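Local coordinates for protein ATP-dependent Clp endopeptidase (Clostridium difficile, PDB 3FES) that probably serves, through this N-terminal domain, to receive substrates or adaptor proteins for the ATP-driven unfoldase ClpC, which feeds a Clp protease, at residues A[51-57]-A[134-139]; A[94-98]-A[109-113]. Residues are numbered along the deposited sequence.

Interaction 1: A[51-57]-A[134-139]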
loop_
_atom_site.group_PDB
_atom_site.type_symbol
_atom_site.label_atom_id
_atom_site.label_comp_id
_atom_site.label_asym_id
_atom_site.label_seq_id
_atom_site.Cartn_x
_atom_site.Cartn_y
_atom_site.Cartn_z
ATOM N N VAL A 51 3.976 -6.531 8.665
ATOM C CA VAL A 51 2.570 -6.919 8.890
ATOM C C VAL A 51 2.094 -7.858 7.761
ATOM O O VAL A 51 1.560 -8.939 8.020
ATOM C CB VAL A 51 1.641 -5.677 8.943
ATOM C CG1 VAL A 51 0.148 -6.086 8.875
ATOM C CG2 VAL A 51 1.918 -4.837 10.188
ATOM N N LEU A 52 2.296 -7.441 6.513
ATOM C CA LEU A 52 1.751 -8.163 5.357
ATOM C C LEU A 52 2.382 -9.558 5.240
ATOM O O LEU A 52 1.696 -10.545 4.931
ATOM C CB LEU A 52 1.886 -7.333 4.065
ATOM C CG LEU A 52 0.990 -6.095 3.988
ATOM C CD1 LEU A 52 1.413 -5.112 2.826
ATOM C CD2 LEU A 52 -0.526 -6.465 3.883
ATOM N N SER A 53 3.684 -9.623 5.518
ATOM C CA SER A 53 4.403 -10.892 5.496
ATOM C C SER A 53 3.966 -11.768 6.686
ATOM O O SER A 53 3.831 -12.987 6.561
ATOM C CB SER A 53 5.911 -10.641 5.523
ATOM O OG SER A 53 6.565 -11.779 6.049
ATOM N N LYS A 54 3.708 -11.140 7.830
ATOM C CA LYS A 54 3.303 -11.894 9.015
ATOM C C LYS A 54 1.936 -12.580 8.812
ATOM O O LYS A 54 1.742 -13.725 9.233
ATOM C CB LYS A 54 3.320 -11.010 10.273
ATOM C CG LYS A 54 2.968 -11.721 11.559
ATOM C CD LYS A 54 4.090 -12.689 11.966
ATOM C CE LYS A 54 4.091 -12.978 13.459
ATOM N NZ LYS A 54 3.636 -14.352 13.766
ATOM N N VAL A 55 1.005 -11.888 8.157
ATOM C CA VAL A 55 -0.308 -12.458 7.930
ATOM C C VAL A 55 -0.292 -13.427 6.751
ATOM O O VAL A 55 -1.277 -14.128 6.528
ATOM C CB VAL A 55 -1.441 -11.377 7.742
ATOM C CG1 VAL A 55 -1.372 -10.296 8.841
ATOM C CG2 VAL A 55 -1.418 -10.767 6.344
ATOM N N GLY A 56 0.794 -13.441 5.977
ATOM C CA GLY A 56 0.954 -14.468 4.939
ATOM C C GLY A 56 1.156 -14.095 3.470
ATOM O O GLY A 56 1.358 -14.981 2.644
ATOM N N PHE A 57 1.099 -12.812 3.114
ATOM C CA PHE A 57 1.307 -12.428 1.721
ATOM C C PHE A 57 2.756 -12.523 1.276
ATOM O O PHE A 57 3.684 -12.264 2.063
ATOM C CB PHE A 57 0.868 -10.997 1.478
ATOM C CG PHE A 57 -0.590 -10.779 1.678
ATOM C CD1 PHE A 57 -1.051 -10.091 2.797
ATOM C CD2 PHE A 57 -1.509 -11.298 0.772
ATOM C CE1 PHE A 57 -2.410 -9.894 2.978
ATOM C CE2 PHE A 57 -2.885 -11.113 0.953
ATOM C CZ PHE A 57 -3.331 -10.438 2.046
ATOM N N ARG A 134 -7.455 -9.366 10.271
ATOM C CA ARG A 134 -6.207 -9.869 10.850
ATOM C C ARG A 134 -5.046 -8.910 10.558
ATOM O O ARG A 134 -4.186 -8.670 11.407
ATOM C CB ARG A 134 -5.905 -11.255 10.313
ATOM C CG ARG A 134 -6.989 -12.254 10.722
ATOM C CD ARG A 134 -6.436 -13.633 10.893
ATOM N NE ARG A 134 -5.606 -13.663 12.082
ATOM C CZ ARG A 134 -6.046 -14.023 13.281
ATOM N NH1 ARG A 134 -7.308 -14.408 13.452
ATOM N NH2 ARG A 134 -5.216 -13.999 14.314
ATOM N N THR A 135 -5.061 -8.353 9.356
ATOM C CA THR A 135 -4.048 -7.354 8.945
ATOM C C THR A 135 -4.168 -6.130 9.830
ATOM O O THR A 135 -3.159 -5.638 10.334
ATOM C CB THR A 135 -4.196 -7.002 7.437
ATOM O OG1 THR A 135 -4.034 -8.195 6.661
ATOM C CG2 THR A 135 -3.162 -5.995 6.995
ATOM N N LEU A 136 -5.390 -5.639 10.027
ATOM C CA LEU A 136 -5.624 -4.536 10.947
ATOM C C LEU A 136 -5.125 -4.810 12.379
ATOM O O LEU A 136 -4.497 -3.949 12.982
ATOM C CB LEU A 136 -7.094 -4.170 10.964
ATOM C CG LEU A 136 -7.428 -2.969 11.845
ATOM C CD1 LEU A 136 -6.678 -1.735 11.411
ATOM C CD2 LEU A 136 -8.938 -2.774 11.799
ATOM N N ALA A 137 -5.433 -5.983 12.913
ATOM C CA ALA A 137 -4.986 -6.352 14.248
ATOM C C ALA A 137 -3.460 -6.339 14.340
ATOM O O ALA A 137 -2.911 -5.777 15.269
ATOM C CB ALA A 137 -5.544 -7.728 14.635
ATOM N N GLN A 138 -2.798 -6.957 13.372
ATOM C CA GLN A 138 -1.332 -7.099 13.377
ATOM C C GLN A 138 -0.681 -5.720 13.241
ATOM O O GLN A 138 0.341 -5.424 13.876
ATOM C CB GLN A 138 -0.869 -7.968 12.199
ATOM C CG GLN A 138 0.642 -8.242 12.217
ATOM C CD GLN A 138 1.007 -9.194 13.311
ATOM O OE1 GLN A 138 0.513 -10.319 13.332
ATOM N NE2 GLN A 138 1.879 -8.757 14.251
ATOM N N LEU A 139 -1.296 -4.876 12.421
ATOM C CA LEU A 139 -0.798 -3.511 12.217
ATOM C C LEU A 139 -0.967 -2.726 13.509
ATOM O O LEU A 139 -0.088 -1.993 13.906
ATOM C CB LEU A 139 -1.539 -2.815 11.073
ATOM C CG LEU A 139 -1.189 -1.326 10.799
ATOM C CD1 LEU A 139 0.297 -1.095 10.516
ATOM C CD2 LEU A 139 -2.093 -0.756 9.646
#

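Interaction 2: A[94-98]-A[109-113]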
loop_
_atom_site.group_PDB
_atom_site.type_symbol
_atom_site.label_atom_id
_atom_site.label_comp_id
_atom_site.label_asym_id
_atom_site.label_seq_id
_atom_site.Cartn_x
_atom_site.Cartn_y
_atom_site.Cartn_z
ATOM N N GLY A 94 -1.569 10.949 6.042
ATOM C CA GLY A 94 -1.198 12.181 6.765
ATOM C C GLY A 94 -2.149 12.505 7.916
ATOM O O GLY A 94 -1.735 12.924 9.021
HETATM N N MSE A 95 -3.450 12.353 7.662
HETATM C CA MSE A 95 -4.432 12.521 8.704
HETATM C C MSE A 95 -4.198 11.604 9.900
HETATM O O MSE A 95 -4.334 12.055 11.038
HETATM C CB MSE A 95 -5.844 12.342 8.127
HETATM C CG MSE A 95 -6.026 13.374 7.048
HETATM SE SE MSE A 95 -7.762 13.203 6.086
HETATM C CE MSE A 95 -7.721 15.007 5.325
ATOM N N PHE A 96 -3.849 10.351 9.652
ATOM C CA PHE A 96 -3.592 9.403 10.750
ATOM C C PHE A 96 -2.337 9.819 11.544
ATOM O O PHE A 96 -2.335 9.842 12.806
ATOM C CB PHE A 96 -3.387 7.993 10.202
ATOM C CG PHE A 96 -4.649 7.212 10.052
ATOM C CD1 PHE A 96 -5.413 6.882 11.188
ATOM C CD2 PHE A 96 -5.050 6.746 8.802
ATOM C CE1 PHE A 96 -6.592 6.136 11.055
ATOM C CE2 PHE A 96 -6.234 6.016 8.643
ATOM C CZ PHE A 96 -6.998 5.698 9.756
ATOM N N ALA A 97 -1.278 10.196 10.821
ATOM C CA ALA A 97 -0.049 10.622 11.504
ATOM C C ALA A 97 -0.287 11.873 12.351
ATOM O O ALA A 97 0.255 11.992 13.464
ATOM C CB ALA A 97 1.052 10.912 10.490
ATOM N N ASN A 98 -1.096 12.803 11.843
ATOM C CA ASN A 98 -1.430 13.998 12.617
ATOM C C ASN A 98 -2.334 13.728 13.817
ATOM O O ASN A 98 -2.176 14.376 14.857
ATOM C CB ASN A 98 -1.978 15.118 11.726
ATOM C CG ASN A 98 -0.891 15.753 10.876
ATOM O OD1 ASN A 98 -1.039 15.884 9.663
ATOM N ND2 ASN A 98 0.219 16.138 11.507
ATOM N N HIS A 109 1.273 4.055 8.482
ATOM C CA HIS A 109 0.188 5.020 8.236
ATOM C C HIS A 109 -0.479 4.824 6.884
ATOM O O HIS A 109 -1.695 4.930 6.787
ATOM C CB HIS A 109 0.626 6.475 8.451
ATOM C CG HIS A 109 1.313 6.707 9.765
ATOM N ND1 HIS A 109 0.638 6.763 10.974
ATOM C CD2 HIS A 109 2.628 6.819 10.060
ATOM C CE1 HIS A 109 1.512 6.944 11.951
ATOM N NE2 HIS A 109 2.722 7.001 11.421
ATOM N N ILE A 110 0.310 4.487 5.870
ATOM C CA ILE A 110 -0.234 4.197 4.541
ATOM C C ILE A 110 -1.080 2.926 4.598
ATOM O O ILE A 110 -2.168 2.908 4.081
ATOM C CB ILE A 110 0.863 4.116 3.485
ATOM C CG1 ILE A 110 1.632 5.455 3.476
ATOM C CG2 ILE A 110 0.249 3.784 2.067
ATOM C CD1 ILE A 110 2.848 5.477 2.474
ATOM N N LEU A 111 -0.596 1.889 5.268
ATOM C CA LEU A 111 -1.398 0.656 5.349
ATOM C C LEU A 111 -2.677 0.892 6.185
ATOM O O LEU A 111 -3.756 0.404 5.838
ATOM C CB LEU A 111 -0.528 -0.516 5.904
ATOM C CG LEU A 111 -1.264 -1.881 5.942
ATOM C CD1 LEU A 111 -1.808 -2.289 4.570
ATOM C CD2 LEU A 111 -0.286 -2.979 6.520
ATOM N N LEU A 112 -2.572 1.660 7.269
ATOM C CA LEU A 112 -3.769 2.042 8.053
ATOM C C LEU A 112 -4.841 2.697 7.149
ATOM O O LEU A 112 -6.060 2.458 7.253
ATOM C CB LEU A 112 -3.364 3.071 9.092
ATOM C CG LEU A 112 -4.031 3.200 10.449
ATOM C CD1 LEU A 112 -4.464 1.854 11.019
ATOM C CD2 LEU A 112 -2.938 3.823 11.329
ATOM N N ALA A 113 -4.347 3.582 6.297
ATOM C CA ALA A 113 -5.207 4.344 5.387
ATOM C C ALA A 113 -5.845 3.469 4.315
ATOM O O ALA A 113 -7.033 3.658 3.992
ATOM C CB ALA A 113 -4.333 5.456 4.722
#

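Interaction 1: A[51-57]-A[134-139]
Val51, in the t rotamer, spreads its two methyl groups over helix 134-139: CG1 lies 3.6 Å from Thr135 O and 3.8 Å from Thr135 CG2, while CG2 reaches Leu139 CA at 3.6 Å. One turn on, Val55 takes the m rotamer, bringing CG2 to 3.7 Å from Thr135 OG1 and CG1 to 4.1 Å from Gln138 CB. Thr135, also m, sets CG2 against Val51 and 4.1 Å from Leu52 CD2, and its hydroxyl hydrogen-bonds Val131 O, just before its helix. Gln138 (t, p) packs its aliphatic part on both valines; OE1 lies 3.3 Å from Lys54 CG, whereas NE2 bonds Asp142. Past Val55 the helix ends in a Schellman motif, with Gly56 at positive phi, and Phe57 only grazes the contact, its ring edge (CE1) 4.4 Å from Thr135 OG1. The contact thus joins the two sequence repeats of the Clp N-terminal domain. With Thr135 OG1 and Gln138 NE2 bonded elsewhere, the junction relies on apolar packing and shape.

Interaction 2: A[94-98]-A[109-113]
This is a buried, mainly apolar helix-helix contact within the second half of the domain, between the C-terminal part of helix 84-99 and the early turns of helix 107-117. The short segments cross at 116° with their axes 8.9 Å apart at closest approach, and Phe96 and His109 mark the nearest backbone point, 6.3 Å from CA to CA. Within 94-98, Phe96 contributes most of the covered surface. Leu112 covers one face of its ring in a CH-pi contact, CG standing 3.8 Å from the ring centroid and almost on the ring normal, and the ring also reaches Ala113, with CE2 3.8 Å from Ala113 CA. A second CH-pi contact has the roles reversed: Ala97 CB, from the first helix, sits 4.1 Å from the centroid of the His109 ring, over its face. Two consecutive helices joined by a short connection and packed at a steep angle belong to the all-helical Clp N-domain fold, in which two related helical repeats make up the domain. The small side chains of Ala97 and Ala113 are consistent with the close approach of the His109 and Phe96 rings to the opposing helices. Beyond the pair, Ile110 and Leu111 direct their side chains to helix 33-43 of the first repeat, and Met143 covers His109 and Leu112 from the C-terminal end of the chain.

Helix 107-117 brings the two contacts together. Interaction 2 lies directly on it, and Val51, Thr135 and Leu139 of interaction 1 pack against it: Leu139 CD2 is 3.4 Å from Leu112 N, and Val51 CG1 is 3.9 Å from Leu111 CD2. Their centres are about 16 Å apart. Interaction 2 is the more buried and joins helices within one repeat, using aromatic faces against aliphatic groups. Interaction 1 bridges the two repeats near the surface, so its buried valine, threonine and leucine side chains give way to the exposed Lys54 and Arg134 at its margin. In sequence, both segments of interaction 2 fall between those of interaction 1.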